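Local atomic coordinates of formimidoylglutamase (Bacillus subtilis, PDB entry 3M1R), a protein that hydrolyses N-formimidoyl-L-glutamate to L-glutamate and formamide in histidine degradation, as a manganese-dependent enzyme of the arginase family. Residues G128-S133 / E287-D292; Q151-H156 / S243-V248; V45-S50 / K102-I107; G62-A67 / M300-A305; D268-A273 / A306-H311. All blocks are in the same frame, centred on the assembly; numbering follows the deposited sequence.

Contact 1 of 5, residues G128-S133 / E287-D292; sequences GDNSIS and EIVEVD. With CA (calcium ion), chain B.
The carboxylate of Glu290 reaches over to the backbone of Asn130: OE1 accepts from Asn130 N at 2.6 Å, using its anti lone pair, and also lies against CB of Asp129. A bend in the chain at chi2 (-68°) turns CD toward the loop. From its own backbone, Glu290 N donates to Gly128 O at 3.3 Å in a nearly straight bond (169°). An alanine here would probably leave the backbone N-H of Asn130 without its carboxylate acceptor and the loop freer to shift beside the metal. Asn130 is a calcium ligand in this crystal, with Asp153, Asp157 and Asp245, at what is inferred to be a manganese site. As in other arginase-fold enzymes, the metal ligands stand at or just beyond the C-terminal ends of parallel strands, and here the loop after strand 121-127 lies over the end of strand 283-289. Val289 packs between them, its CG1 3.5 Å from Asp129 O and 3.9 Å from Ile132 CG1. Further along, Ser133 OG bonds to Glu287 OE2, modelled doubtfully short; that oxygen also meets Ser243 OG. Behind the loop, Asp129 OD1 closes an Asx turn by accepting from Ser131 N at 2.9 Å, while Ser50 and Ser51 hold OD2.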
# COMPACT_ATOMS: atom_id res chain seq x y z
N GLY D 128 -15.44 7.88 15.55
CA GLY D 128 -15.27 7.68 16.97
C GLY D 128 -15.24 6.20 17.34
O GLY D 128 -15.77 5.37 16.61
N ASP D 129 -14.61 5.88 18.46
CA ASP D 129 -14.48 4.48 18.85
C ASP D 129 -15.63 4.06 19.76
O ASP D 129 -16.51 4.86 20.06
CB ASP D 129 -13.12 4.23 19.51
CG ASP D 129 -12.97 4.92 20.84
OD1 ASP D 129 -14.01 5.21 21.49
OD2 ASP D 129 -11.81 5.18 21.24
N ASN D 130 -15.61 2.82 20.22
CA ASN D 130 -16.75 2.29 20.94
C ASN D 130 -17.01 2.98 22.28
O ASN D 130 -18.13 2.96 22.79
CB ASN D 130 -16.67 0.76 21.11
CG ASN D 130 -18.04 0.09 20.98
OD1 ASN D 130 -18.14 -1.08 20.60
ND2 ASN D 130 -19.12 0.85 21.28
N SER D 131 -15.98 3.61 22.83
CA SER D 131 -16.10 4.18 24.17
C SER D 131 -17.12 5.32 24.25
O SER D 131 -17.60 5.63 25.33
CB SER D 131 -14.74 4.70 24.66
OG SER D 131 -14.43 5.92 24.02
N ILE D 132 -17.46 5.94 23.11
CA ILE D 132 -18.36 7.09 23.12
C ILE D 132 -19.78 6.71 23.51
O ILE D 132 -20.57 7.58 23.87
CB ILE D 132 -18.40 7.86 21.76
CG1 ILE D 132 -19.25 7.11 20.72
CG2 ILE D 132 -16.98 8.09 21.22
CD1 ILE D 132 -19.54 7.93 19.45
N SER D 133 -20.11 5.43 23.42
CA SER D 133 -21.47 4.96 23.66
C SER D 133 -21.93 5.20 25.09
O SER D 133 -23.14 5.28 25.37
CB SER D 133 -21.63 3.49 23.30
OG SER D 133 -21.42 3.29 21.91
N GLU D 287 -25.96 5.65 16.33
CA GLU D 287 -24.54 5.96 16.30
C GLU D 287 -23.81 4.85 15.56
O GLU D 287 -24.22 3.70 15.58
CB GLU D 287 -23.99 6.11 17.72
CG GLU D 287 -23.98 4.80 18.48
CD GLU D 287 -23.56 4.97 19.93
OE1 GLU D 287 -23.38 6.13 20.38
OE2 GLU D 287 -23.42 3.95 20.63
N ILE D 288 -22.73 5.22 14.89
CA ILE D 288 -21.88 4.24 14.24
C ILE D 288 -20.48 4.35 14.82
O ILE D 288 -19.90 5.44 14.86
CB ILE D 288 -21.84 4.49 12.74
CG1 ILE D 288 -23.27 4.38 12.19
CG2 ILE D 288 -20.87 3.51 12.06
CD1 ILE D 288 -23.36 4.78 10.76
N VAL D 289 -19.96 3.23 15.30
CA VAL D 289 -18.64 3.23 15.88
C VAL D 289 -17.73 2.19 15.25
O VAL D 289 -18.19 1.30 14.52
CB VAL D 289 -18.68 3.00 17.42
CG1 VAL D 289 -19.35 4.16 18.12
CG2 VAL D 289 -19.39 1.68 17.76
N GLU D 290 -16.44 2.36 15.52
CA GLU D 290 -15.40 1.39 15.23
C GLU D 290 -15.01 1.29 13.76
O GLU D 290 -14.39 0.33 13.33
CB GLU D 290 -15.72 0.03 15.86
CG GLU D 290 -15.68 0.07 17.40
CD GLU D 290 -14.26 0.29 17.99
OE1 GLU D 290 -14.08 1.17 18.86
OE2 GLU D 290 -13.31 -0.43 17.61
N VAL D 291 -15.34 2.32 12.98
CA VAL D 291 -14.76 2.44 11.65
C VAL D 291 -13.35 3.04 11.73
O VAL D 291 -13.16 4.10 12.32
CB VAL D 291 -15.64 3.28 10.74
CG1 VAL D 291 -14.97 3.51 9.38
CG2 VAL D 291 -16.99 2.61 10.58
N ASP D 292 -12.37 2.38 11.13
CA ASP D 292 -11.01 2.93 11.13
C ASP D 292 -10.48 3.09 9.70
O ASP D 292 -9.98 2.15 9.08
CB ASP D 292 -10.08 2.07 12.00
CG ASP D 292 -8.68 2.70 12.20
OD1 ASP D 292 -8.33 3.65 11.46
OD2 ASP D 292 -7.94 2.24 13.10
CA CA B . -17.54 -3.37 20.76
O HOH W 1 -16.73 5.06 13.27

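Contact 2 of 5, residues Q151-H156 / S243-V248; sequences QFDAHH and SVDMDV. With CA (calcium ion), chain C; CA (calcium ion), chain B.
Asp245 and Asp153 meet over a pair of calcium ions, at the point where two neighbouring parallel strands of the arginase-fold sheet run out into loops. The strands are joined just before the site: Phe152 N donates to Ser243 O at 2.9 Å, and Asp245 N donates to Phe152 O at 3.0 Å. Asp245 is the side chain to follow. Its CB sits over the end of the other strand, 3.1 Å from Phe152 O. CG lies anti to the backbone N (chi1 178°), 3.2 Å from the calcium that His155 binds. At the tip, OD2 bridges both ions, 2.5 Å from the calcium that Asn130 and Asp157 also bind and 2.6 Å from the other. Asp153 bridges as well, but with one oxygen to each ion: OD2 goes to the calcium shared with Asn130, OD1 to its mate. The two carboxylate planes are turned 66° apart, and the bound cations would probably offset the repulsion between such close acidic oxygens. His155 ND1, at 2.4 Å, and both oxygens of Asp247 complete the protein ligands of the second ion; manganese is the natural cofactor. On the face of the sheet that carries Phe152 and Val244, Phe152 CD2 packs on Val244 CG2, with helix 267-278 beyond; Gln151 and Ser243 point to the opposite face. Asp153 is held in place by the backbone N of His155, which donates to OD1 in an Asx turn, and by the second-shell Gln151, whose OE1 is held by Gln188 and whose NE2 meets Asp153 OD2, 3.3 Å away and from above the carboxylate plane.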
# COMPACT_ATOMS: atom_id res chain seq x y z
N GLN D 151 -27.78 -2.92 20.33
CA GLN D 151 -26.33 -2.89 20.14
C GLN D 151 -25.93 -3.95 19.11
O GLN D 151 -26.02 -5.15 19.39
CB GLN D 151 -25.63 -3.14 21.49
CG GLN D 151 -24.11 -3.34 21.45
CD GLN D 151 -23.54 -3.82 22.80
OE1 GLN D 151 -24.27 -3.99 23.78
NE2 GLN D 151 -22.23 -4.04 22.84
N PHE D 152 -25.54 -3.52 17.91
CA PHE D 152 -24.97 -4.44 16.93
C PHE D 152 -23.48 -4.59 17.25
O PHE D 152 -22.73 -3.62 17.22
CB PHE D 152 -25.16 -3.92 15.50
CG PHE D 152 -26.57 -4.02 15.00
CD1 PHE D 152 -27.02 -5.18 14.38
CD2 PHE D 152 -27.45 -2.97 15.14
CE1 PHE D 152 -28.31 -5.27 13.92
CE2 PHE D 152 -28.75 -3.06 14.70
CZ PHE D 152 -29.18 -4.20 14.08
N ASP D 153 -23.07 -5.81 17.56
CA ASP D 153 -21.72 -6.03 18.07
C ASP D 153 -21.30 -7.49 18.07
O ASP D 153 -22.10 -8.38 18.39
CB ASP D 153 -21.60 -5.47 19.50
CG ASP D 153 -20.24 -4.87 19.76
OD1 ASP D 153 -19.28 -5.53 19.35
OD2 ASP D 153 -20.13 -3.77 20.34
N ALA D 154 -20.04 -7.74 17.71
CA ALA D 154 -19.43 -9.05 17.94
C ALA D 154 -19.12 -9.23 19.42
O ALA D 154 -18.95 -10.36 19.87
CB ALA D 154 -18.11 -9.22 17.11
N HIS D 155 -19.01 -8.13 20.18
CA HIS D 155 -18.53 -8.18 21.56
C HIS D 155 -19.52 -7.60 22.55
O HIS D 155 -20.25 -6.66 22.23
CB HIS D 155 -17.23 -7.40 21.72
CG HIS D 155 -16.26 -7.59 20.60
ND1 HIS D 155 -16.37 -6.89 19.41
CD2 HIS D 155 -15.20 -8.41 20.46
CE1 HIS D 155 -15.39 -7.25 18.61
NE2 HIS D 155 -14.67 -8.18 19.21
N HIS D 156 -19.48 -8.11 23.79
CA HIS D 156 -20.38 -7.66 24.85
C HIS D 156 -20.10 -6.22 25.25
O HIS D 156 -21.03 -5.46 25.55
CB HIS D 156 -20.26 -8.56 26.09
CG HIS D 156 -20.78 -9.95 25.87
ND1 HIS D 156 -22.11 -10.21 25.58
CD2 HIS D 156 -20.16 -11.15 25.91
CE1 HIS D 156 -22.27 -11.51 25.44
NE2 HIS D 156 -21.11 -12.11 25.64
N SER D 243 -27.24 1.42 18.35
CA SER D 243 -25.79 1.52 18.34
C SER D 243 -25.18 0.51 17.40
O SER D 243 -25.22 -0.70 17.64
CB SER D 243 -25.21 1.33 19.75
OG SER D 243 -23.80 1.60 19.75
N VAL D 244 -24.61 1.00 16.31
CA VAL D 244 -23.98 0.10 15.35
C VAL D 244 -22.46 0.12 15.49
O VAL D 244 -21.81 1.11 15.18
CB VAL D 244 -24.33 0.46 13.91
CG1 VAL D 244 -23.64 -0.54 12.98
CG2 VAL D 244 -25.83 0.43 13.73
N ASP D 245 -21.92 -0.99 15.97
CA ASP D 245 -20.49 -1.19 16.02
C ASP D 245 -20.16 -1.98 14.76
O ASP D 245 -20.61 -3.10 14.59
CB ASP D 245 -20.11 -1.97 17.27
CG ASP D 245 -18.61 -2.26 17.36
OD1 ASP D 245 -17.90 -2.33 16.35
OD2 ASP D 245 -18.15 -2.41 18.50
N MSE D 246 -19.42 -1.36 13.87
CA MSE D 246 -19.24 -1.91 12.53
C MSE D 246 -18.50 -3.24 12.55
O MSE D 246 -18.56 -3.99 11.58
CB MSE D 246 -18.55 -0.91 11.59
CG MSE D 246 -19.43 0.31 11.25
SE MSE D 246 -21.08 -0.09 10.24
CE MSE D 246 -20.22 -0.45 8.52
N ASP D 247 -17.84 -3.57 13.66
CA ASP D 247 -17.10 -4.82 13.69
C ASP D 247 -18.01 -6.03 13.87
O ASP D 247 -17.55 -7.17 13.84
CB ASP D 247 -15.91 -4.81 14.67
CG ASP D 247 -16.34 -4.77 16.11
OD1 ASP D 247 -17.48 -5.23 16.43
OD2 ASP D 247 -15.53 -4.26 16.92
N VAL D 248 -19.31 -5.79 14.01
CA VAL D 248 -20.30 -6.86 13.92
C VAL D 248 -20.26 -7.48 12.51
O VAL D 248 -20.63 -8.64 12.31
CB VAL D 248 -21.73 -6.32 14.20
CG1 VAL D 248 -22.29 -5.58 12.97
CG2 VAL D 248 -22.66 -7.44 14.61
CA CA C . -17.13 -4.76 18.74
CA CA B . -17.54 -3.37 20.76

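Contact 3 of 5, residues V45-S50 / K102-I107; sequences VPLSKS and KSHHHI
Val45 and Leu47 press their side chains against one flank of helix 100-117, the helix of the beta-alpha-beta crossover that links strands 87-93 and 121-127. The residues 45-50 lead out of strand 39-45, which lies between those two strands in the sheet, so the contact ties the loop at a strand end to the helix layered over it. Apolar packing comes first. CG1 of Val45, anti to its backbone N (chi1 -177°), meets Ile107 CD1 at 3.5 Å, tighter than usual for two methyl groups, and the two side chains cross at about a right angle. Ile107 CD1 also receives Leu47 CD2, more loosely, at 4.2 Å. The second kind of contact is CH-pi: Leu47 CD2 stands 4.3 Å from the centroid of the His104 ring, 30° off its normal, and so is displaced from the centre toward NE2.

Polar groups look elsewhere. Ser103 OG bonds to His96 N, and Ser50 OG to Ser131 OG, joining this loop to the one that carries the metal ligand Asn130. The backbones of Val45 and Leu47 pair with Leu126 and Asp129, on either side of the inverse gamma turn centred on Pro46. Outside the packed core, the two segments also reach other chains: Lys49 NZ bonds to Ser51 O of a second subunit, and the His106 ring stacks on Phe9 of a third. Back inside, the other methyl of Leu47, CD1, rests on Ser103, 3.7 Å from CB.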
# COMPACT_ATOMS: atom_id res chain seq x y z
N VAL D 45 -18.12 12.66 16.38
CA VAL D 45 -17.45 12.46 17.68
C VAL D 45 -16.12 11.75 17.43
O VAL D 45 -16.04 10.53 17.55
CB VAL D 45 -18.30 11.60 18.63
CG1 VAL D 45 -17.61 11.46 20.01
CG2 VAL D 45 -19.71 12.16 18.77
N PRO D 46 -15.09 12.51 17.04
CA PRO D 46 -13.80 11.96 16.61
C PRO D 46 -12.89 11.54 17.77
O PRO D 46 -11.77 12.04 17.85
CB PRO D 46 -13.16 13.14 15.86
CG PRO D 46 -14.03 14.35 16.14
CD PRO D 46 -15.07 13.98 17.12
N LEU D 47 -13.36 10.66 18.64
CA LEU D 47 -12.55 10.15 19.74
C LEU D 47 -12.05 8.75 19.42
O LEU D 47 -12.84 7.86 19.09
CB LEU D 47 -13.37 10.12 21.04
CG LEU D 47 -12.73 9.59 22.33
CD1 LEU D 47 -11.74 10.58 22.91
CD2 LEU D 47 -13.78 9.30 23.36
N SER D 48 -10.74 8.54 19.53
CA SER D 48 -10.20 7.22 19.30
C SER D 48 -9.01 6.90 20.20
O SER D 48 -8.43 5.82 20.10
CB SER D 48 -9.81 7.03 17.82
OG SER D 48 -8.88 8.01 17.40
N LYS D 49 -8.65 7.82 21.08
CA LYS D 49 -7.49 7.59 21.95
C LYS D 49 -7.84 6.70 23.14
O LYS D 49 -6.95 6.22 23.85
CB LYS D 49 -6.83 8.90 22.38
CG LYS D 49 -5.75 9.36 21.41
CD LYS D 49 -5.32 10.79 21.65
CE LYS D 49 -4.40 11.27 20.54
NZ LYS D 49 -4.11 12.73 20.60
N SER D 50 -9.13 6.47 23.35
CA SER D 50 -9.60 5.58 24.41
C SER D 50 -9.46 4.12 24.01
O SER D 50 -9.49 3.22 24.86
CB SER D 50 -11.06 5.89 24.76
OG SER D 50 -11.78 6.20 23.58
N LYS D 102 -12.01 14.03 30.03
CA LYS D 102 -12.48 15.35 29.66
C LYS D 102 -13.29 15.23 28.37
O LYS D 102 -14.37 15.81 28.25
CB LYS D 102 -11.29 16.28 29.44
CG LYS D 102 -11.55 17.72 29.76
CD LYS D 102 -10.26 18.52 29.75
CE LYS D 102 -9.25 17.99 30.75
NZ LYS D 102 -9.65 18.24 32.17
N SER D 103 -12.76 14.46 27.42
CA SER D 103 -13.43 14.23 26.14
C SER D 103 -14.84 13.68 26.32
O SER D 103 -15.79 14.13 25.66
CB SER D 103 -12.60 13.28 25.29
OG SER D 103 -11.51 13.95 24.69
N HIS D 104 -14.98 12.71 27.22
CA HIS D 104 -16.28 12.14 27.51
C HIS D 104 -17.26 13.16 28.06
O HIS D 104 -18.44 13.15 27.69
CB HIS D 104 -16.16 10.93 28.44
CG HIS D 104 -15.87 9.66 27.72
ND1 HIS D 104 -16.85 8.89 27.13
CD2 HIS D 104 -14.70 9.03 27.46
CE1 HIS D 104 -16.30 7.84 26.55
NE2 HIS D 104 -14.99 7.90 26.74
N HIS D 105 -16.79 14.04 28.94
CA HIS D 105 -17.66 15.10 29.45
C HIS D 105 -18.10 16.06 28.34
O HIS D 105 -19.26 16.47 28.30
CB HIS D 105 -16.99 15.86 30.59
CG HIS D 105 -16.90 15.07 31.86
ND1 HIS D 105 -15.70 14.65 32.40
CD2 HIS D 105 -17.87 14.61 32.69
CE1 HIS D 105 -15.93 13.98 33.51
NE2 HIS D 105 -17.24 13.94 33.71
N HIS D 106 -17.18 16.40 27.45
CA HIS D 106 -17.55 17.19 26.28
C HIS D 106 -18.75 16.54 25.60
O HIS D 106 -19.75 17.20 25.30
CB HIS D 106 -16.40 17.28 25.29
CG HIS D 106 -15.25 18.09 25.77
ND1 HIS D 106 -15.27 18.79 26.97
CD2 HIS D 106 -14.04 18.34 25.22
CE1 HIS D 106 -14.13 19.41 27.13
NE2 HIS D 106 -13.36 19.17 26.08
N ILE D 107 -18.64 15.24 25.37
CA ILE D 107 -19.67 14.50 24.66
C ILE D 107 -20.99 14.52 25.40
O ILE D 107 -22.03 14.84 24.82
CB ILE D 107 -19.25 13.04 24.41
CG1 ILE D 107 -17.92 13.00 23.63
CG2 ILE D 107 -20.36 12.29 23.69
CD1 ILE D 107 -17.31 11.62 23.46

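Contact 4 of 5, residues G62-A67 / M300-A305; sequences GTIRQA and MTSRAA
Ile64 and Ala67 of helix 60-69 sit against Ser302, Arg303 and Ala305 at the start of helix 300-318, where two helices on the same side of the three-layer alpha-beta-alpha arginase fold cross. The short segments approach to 8.0 Å between axes at a signed angle of -65°, a close pass, consistent with the small residues Ala67, Ser302 and Ala305 at the crossing. In the tight part, Ile64 packs toward the sheet and Ala67 makes the close approach to the partner backbone. Ile64 places CD1 3.8 Å from Ala305 CB, and its side chain also touches Leu126 of the sheet and Leu309 one turn further along helix 300-318. Ala67, its CB directed at the partner helix, brings that methyl to 3.7 Å from Ser302 O and 3.9 Å from Arg303 CA, so here side chain meets backbone directly.

Contact thins out on the outer side. Arg303, whose CB points away, adds CG, 4.1 Å from Ala67 CB. Its guanidinium group serves other partners: NE makes a salt bridge with Asp299, and NH2 bonds to Ile260 O of a neighbouring subunit. At one end of the crossing a single polar link joins the helices. Ser302 OG, anti to its own carbonyl carbon (chi1 -65°), meets the hydroxyl of the partly exposed Thr63, which has a further, weak bond to Ala60 O; Thr63 OG1 and Ser302 OG stand 2.7 Å apart.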
# COMPACT_ATOMS: atom_id res chain seq x y z
N GLY D 62 -14.99 12.23 9.30
CA GLY D 62 -14.63 12.85 8.04
C GLY D 62 -14.86 11.94 6.83
O GLY D 62 -15.42 12.38 5.82
N THR D 63 -14.46 10.67 6.92
CA THR D 63 -14.57 9.75 5.79
C THR D 63 -15.97 9.24 5.59
O THR D 63 -16.40 9.05 4.46
CB THR D 63 -13.56 8.58 5.84
OG1 THR D 63 -13.82 7.75 6.99
CG2 THR D 63 -12.14 9.13 5.89
N ILE D 64 -16.70 9.01 6.68
CA ILE D 64 -18.11 8.64 6.54
C ILE D 64 -18.90 9.80 5.92
O ILE D 64 -19.79 9.58 5.11
CB ILE D 64 -18.76 8.20 7.87
CG1 ILE D 64 -18.05 6.94 8.42
CG2 ILE D 64 -20.28 7.94 7.67
CD1 ILE D 64 -18.39 6.59 9.88
N ARG D 65 -18.58 11.03 6.30
CA ARG D 65 -19.30 12.18 5.71
C ARG D 65 -19.02 12.23 4.22
O ARG D 65 -19.91 12.48 3.43
CB ARG D 65 -18.86 13.52 6.33
CG ARG D 65 -19.45 13.86 7.72
CD ARG D 65 -18.97 15.25 8.16
NE ARG D 65 -19.64 15.75 9.36
CZ ARG D 65 -19.14 15.67 10.59
NH1 ARG D 65 -17.96 15.11 10.80
NH2 ARG D 65 -19.84 16.16 11.61
N GLN D 66 -17.78 11.97 3.84
CA GLN D 66 -17.39 12.06 2.46
C GLN D 66 -18.13 10.99 1.65
O GLN D 66 -18.62 11.28 0.56
CB GLN D 66 -15.88 11.92 2.33
CG GLN D 66 -15.27 12.78 1.24
CD GLN D 66 -13.79 12.46 1.01
OE1 GLN D 66 -13.16 11.77 1.82
NE2 GLN D 66 -13.24 12.96 -0.09
N ALA D 67 -18.20 9.77 2.18
CA ALA D 67 -18.90 8.68 1.50
C ALA D 67 -20.39 9.02 1.39
O ALA D 67 -21.03 8.78 0.36
CB ALA D 67 -18.73 7.36 2.22
N MSE D 300 -14.08 1.36 1.81
CA MSE D 300 -15.18 0.39 1.82
C MSE D 300 -16.00 0.43 3.07
O MSE D 300 -17.21 0.29 3.00
CB MSE D 300 -14.64 -1.03 1.73
CG MSE D 300 -14.34 -1.51 0.32
SE MSE D 300 -13.53 -3.30 0.39
CE MSE D 300 -14.98 -4.24 1.32
N THR D 301 -15.33 0.55 4.21
CA THR D 301 -16.01 0.46 5.49
C THR D 301 -16.70 1.77 5.82
O THR D 301 -17.75 1.77 6.44
CB THR D 301 -15.05 -0.00 6.62
OG1 THR D 301 -14.33 -1.18 6.20
CG2 THR D 301 -15.87 -0.36 7.86
N SER D 302 -16.14 2.89 5.36
CA SER D 302 -16.82 4.16 5.50
C SER D 302 -18.03 4.20 4.55
O SER D 302 -19.05 4.78 4.89
CB SER D 302 -15.86 5.34 5.26
OG SER D 302 -14.86 5.39 6.27
N ARG D 303 -17.94 3.58 3.36
CA ARG D 303 -19.10 3.53 2.46
C ARG D 303 -20.21 2.68 3.08
O ARG D 303 -21.38 3.07 3.04
CB ARG D 303 -18.74 2.99 1.06
CG ARG D 303 -17.91 3.94 0.19
CD ARG D 303 -17.35 3.27 -1.06
NE ARG D 303 -16.50 4.19 -1.82
CZ ARG D 303 -16.82 4.69 -3.01
NH1 ARG D 303 -16.00 5.54 -3.61
NH2 ARG D 303 -17.94 4.34 -3.62
N ALA D 304 -19.84 1.52 3.63
CA ALA D 304 -20.77 0.64 4.34
C ALA D 304 -21.48 1.41 5.45
O ALA D 304 -22.70 1.29 5.63
CB ALA D 304 -20.05 -0.55 4.91
N ALA D 305 -20.71 2.20 6.19
CA ALA D 305 -21.26 3.03 7.26
C ALA D 305 -22.23 4.09 6.70
O ALA D 305 -23.32 4.31 7.25
CB ALA D 305 -20.13 3.69 8.05

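Contact 5 of 5, residues D268-A273 / A306-H311; sequences DELLEA and AHVLLH. With PEG (di(hydroxyethyl)ether), chain E.
Leu271 lies across His311 and Val308, and its conformation decides which branch meets which. Leu271 CB lies over the centre of the His311 ring, 3.8 Å from the centroid and only 7° off the normal: a face-on CH-pi contact. CG stands anti to the carbonyl carbon (chi1 -62°), beside the backbone N. Of the two methyls, CD1 approaches His311 NE2 at 3.7 Å, while CD2 wedges against the other helix, 3.4 Å from Val308 N and 3.9 Å from Val308 CG2. Leu270 swings the other way, CG anti to the backbone N, and its CD2 reaches Val308 CG2 at 4.2 Å. The two helices run side by side on one face of the arginase-fold sheet, where the axes of the two segments approach to 9.0 Å at 30°, with strand 283-289 following one and preceding the other in the chain. Phe194 of a neighbouring subunit meets the His311 ring edge-to-face, and Pro262 of that subunit packs on Leu271 and His307. An alanine in place of His311 would probably leave Leu271 CB without the ring face it rests on and Phe194 of the neighbour without its aromatic partner. Along the outer side runs a di(hydroxyethyl)ether molecule, probably from the crystallisation liquor; Glu272 accepts from its O4 through OE2 at 2.8 Å.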
# COMPACT_ATOMS: atom_id res chain seq x y z
N ASP D 268 -25.54 -6.12 3.65
CA ASP D 268 -26.93 -6.04 3.22
C ASP D 268 -27.90 -6.54 4.30
O ASP D 268 -28.99 -5.99 4.48
CB ASP D 268 -27.12 -6.81 1.91
CG ASP D 268 -26.58 -8.22 1.98
OD1 ASP D 268 -27.19 -9.05 2.69
OD2 ASP D 268 -25.55 -8.50 1.33
N GLU D 269 -27.49 -7.57 5.03
CA GLU D 269 -28.19 -8.04 6.22
C GLU D 269 -28.31 -6.93 7.27
O GLU D 269 -29.37 -6.72 7.84
CB GLU D 269 -27.39 -9.15 6.85
CG GLU D 269 -28.08 -10.45 7.01
CD GLU D 269 -27.18 -11.47 7.68
OE1 GLU D 269 -25.94 -11.41 7.46
OE2 GLU D 269 -27.70 -12.31 8.44
N LEU D 270 -27.21 -6.23 7.54
CA LEU D 270 -27.22 -5.13 8.50
C LEU D 270 -28.11 -4.00 8.00
O LEU D 270 -28.93 -3.46 8.76
CB LEU D 270 -25.80 -4.62 8.77
CG LEU D 270 -25.56 -3.45 9.76
CD1 LEU D 270 -26.16 -3.76 11.13
CD2 LEU D 270 -24.04 -3.08 9.88
N LEU D 271 -27.96 -3.63 6.73
CA LEU D 271 -28.71 -2.48 6.21
C LEU D 271 -30.21 -2.73 6.38
O LEU D 271 -30.95 -1.84 6.79
CB LEU D 271 -28.35 -2.19 4.75
CG LEU D 271 -26.89 -1.82 4.45
CD1 LEU D 271 -26.67 -1.67 2.94
CD2 LEU D 271 -26.50 -0.54 5.15
N GLU D 272 -30.65 -3.95 6.09
CA GLU D 272 -32.07 -4.28 6.15
C GLU D 272 -32.56 -4.17 7.59
O GLU D 272 -33.63 -3.66 7.84
CB GLU D 272 -32.31 -5.69 5.60
CG GLU D 272 -33.69 -5.90 5.00
CD GLU D 272 -33.99 -4.96 3.84
OE1 GLU D 272 -35.19 -4.71 3.58
OE2 GLU D 272 -33.04 -4.46 3.20
N ALA D 273 -31.74 -4.63 8.53
CA ALA D 273 -32.10 -4.63 9.95
C ALA D 273 -32.21 -3.21 10.49
O ALA D 273 -33.18 -2.87 11.17
CB ALA D 273 -31.09 -5.44 10.77
N ALA D 306 -21.84 4.75 5.61
CA ALA D 306 -22.71 5.74 4.99
C ALA D 306 -24.03 5.10 4.56
O ALA D 306 -25.09 5.70 4.71
CB ALA D 306 -22.01 6.40 3.80
N HIS D 307 -23.98 3.86 4.07
CA HIS D 307 -25.21 3.18 3.68
C HIS D 307 -26.08 2.82 4.88
O HIS D 307 -27.31 2.79 4.77
CB HIS D 307 -24.91 1.96 2.81
CG HIS D 307 -24.78 2.30 1.35
ND1 HIS D 307 -23.72 3.04 0.85
CD2 HIS D 307 -25.56 2.00 0.29
CE1 HIS D 307 -23.87 3.19 -0.45
NE2 HIS D 307 -24.97 2.57 -0.81
N VAL D 308 -25.47 2.55 6.03
CA VAL D 308 -26.24 2.39 7.25
C VAL D 308 -27.02 3.68 7.54
O VAL D 308 -28.16 3.64 8.00
CB VAL D 308 -25.34 2.07 8.46
CG1 VAL D 308 -26.15 2.08 9.73
CG2 VAL D 308 -24.63 0.72 8.28
N LEU D 309 -26.40 4.83 7.28
CA LEU D 309 -27.04 6.12 7.48
C LEU D 309 -28.22 6.29 6.51
O LEU D 309 -29.33 6.64 6.92
CB LEU D 309 -26.03 7.25 7.28
CG LEU D 309 -25.48 7.90 8.56
CD1 LEU D 309 -25.80 7.06 9.79
CD2 LEU D 309 -23.98 8.20 8.45
N LEU D 310 -27.97 6.03 5.23
CA LEU D 310 -29.01 6.07 4.21
C LEU D 310 -30.19 5.18 4.56
O LEU D 310 -31.32 5.61 4.42
CB LEU D 310 -28.44 5.73 2.84
CG LEU D 310 -27.47 6.80 2.32
CD1 LEU D 310 -26.72 6.33 1.08
CD2 LEU D 310 -28.23 8.09 2.01
N HIS D 311 -29.95 3.96 5.03
CA HIS D 311 -31.02 3.02 5.31
C HIS D 311 -31.77 3.36 6.60
O HIS D 311 -32.96 3.11 6.71
CB HIS D 311 -30.54 1.57 5.31
CG HIS D 311 -30.30 1.02 3.93
ND1 HIS D 311 -31.17 0.15 3.31
CD2 HIS D 311 -29.29 1.22 3.05
CE1 HIS D 311 -30.71 -0.15 2.11
NE2 HIS D 311 -29.57 0.48 1.93
C1 PEG E . -27.03 -0.57 -0.89
O1 PEG E . -27.71 0.46 -0.20
C2 PEG E . -28.02 -1.67 -1.34
O2 PEG E . -28.79 -2.11 -0.25
C3 PEG E . -29.23 -3.45 -0.22
C4 PEG E . -29.59 -3.87 1.21
O4 PEG E . -30.96 -3.66 1.44

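In the fold
Contacts 1 and 2 sit 9 Å apart between centres, on the neighbouring strands 283-289 and 239-245 of the central parallel sheet, and share a calcium; together they gather all the listed metal ligands but Asp157. Contact 3, whose centre is 10 Å from that of contact 1, backs the Asn130 loop. Contacts 4 and 5, with centres 12 Å apart, both use helix 300-318, which packs against strand 283-289 through Ile288 and also touches a neighbouring subunit. The centres of contacts 3 and 5 are about 26 Å apart, across the chain's centre. Along the chain, contact 2 is nested inside the loop closed by contact 1, so distant sequence converges on one metal centre; contact 4 encloses both as helix packing around them.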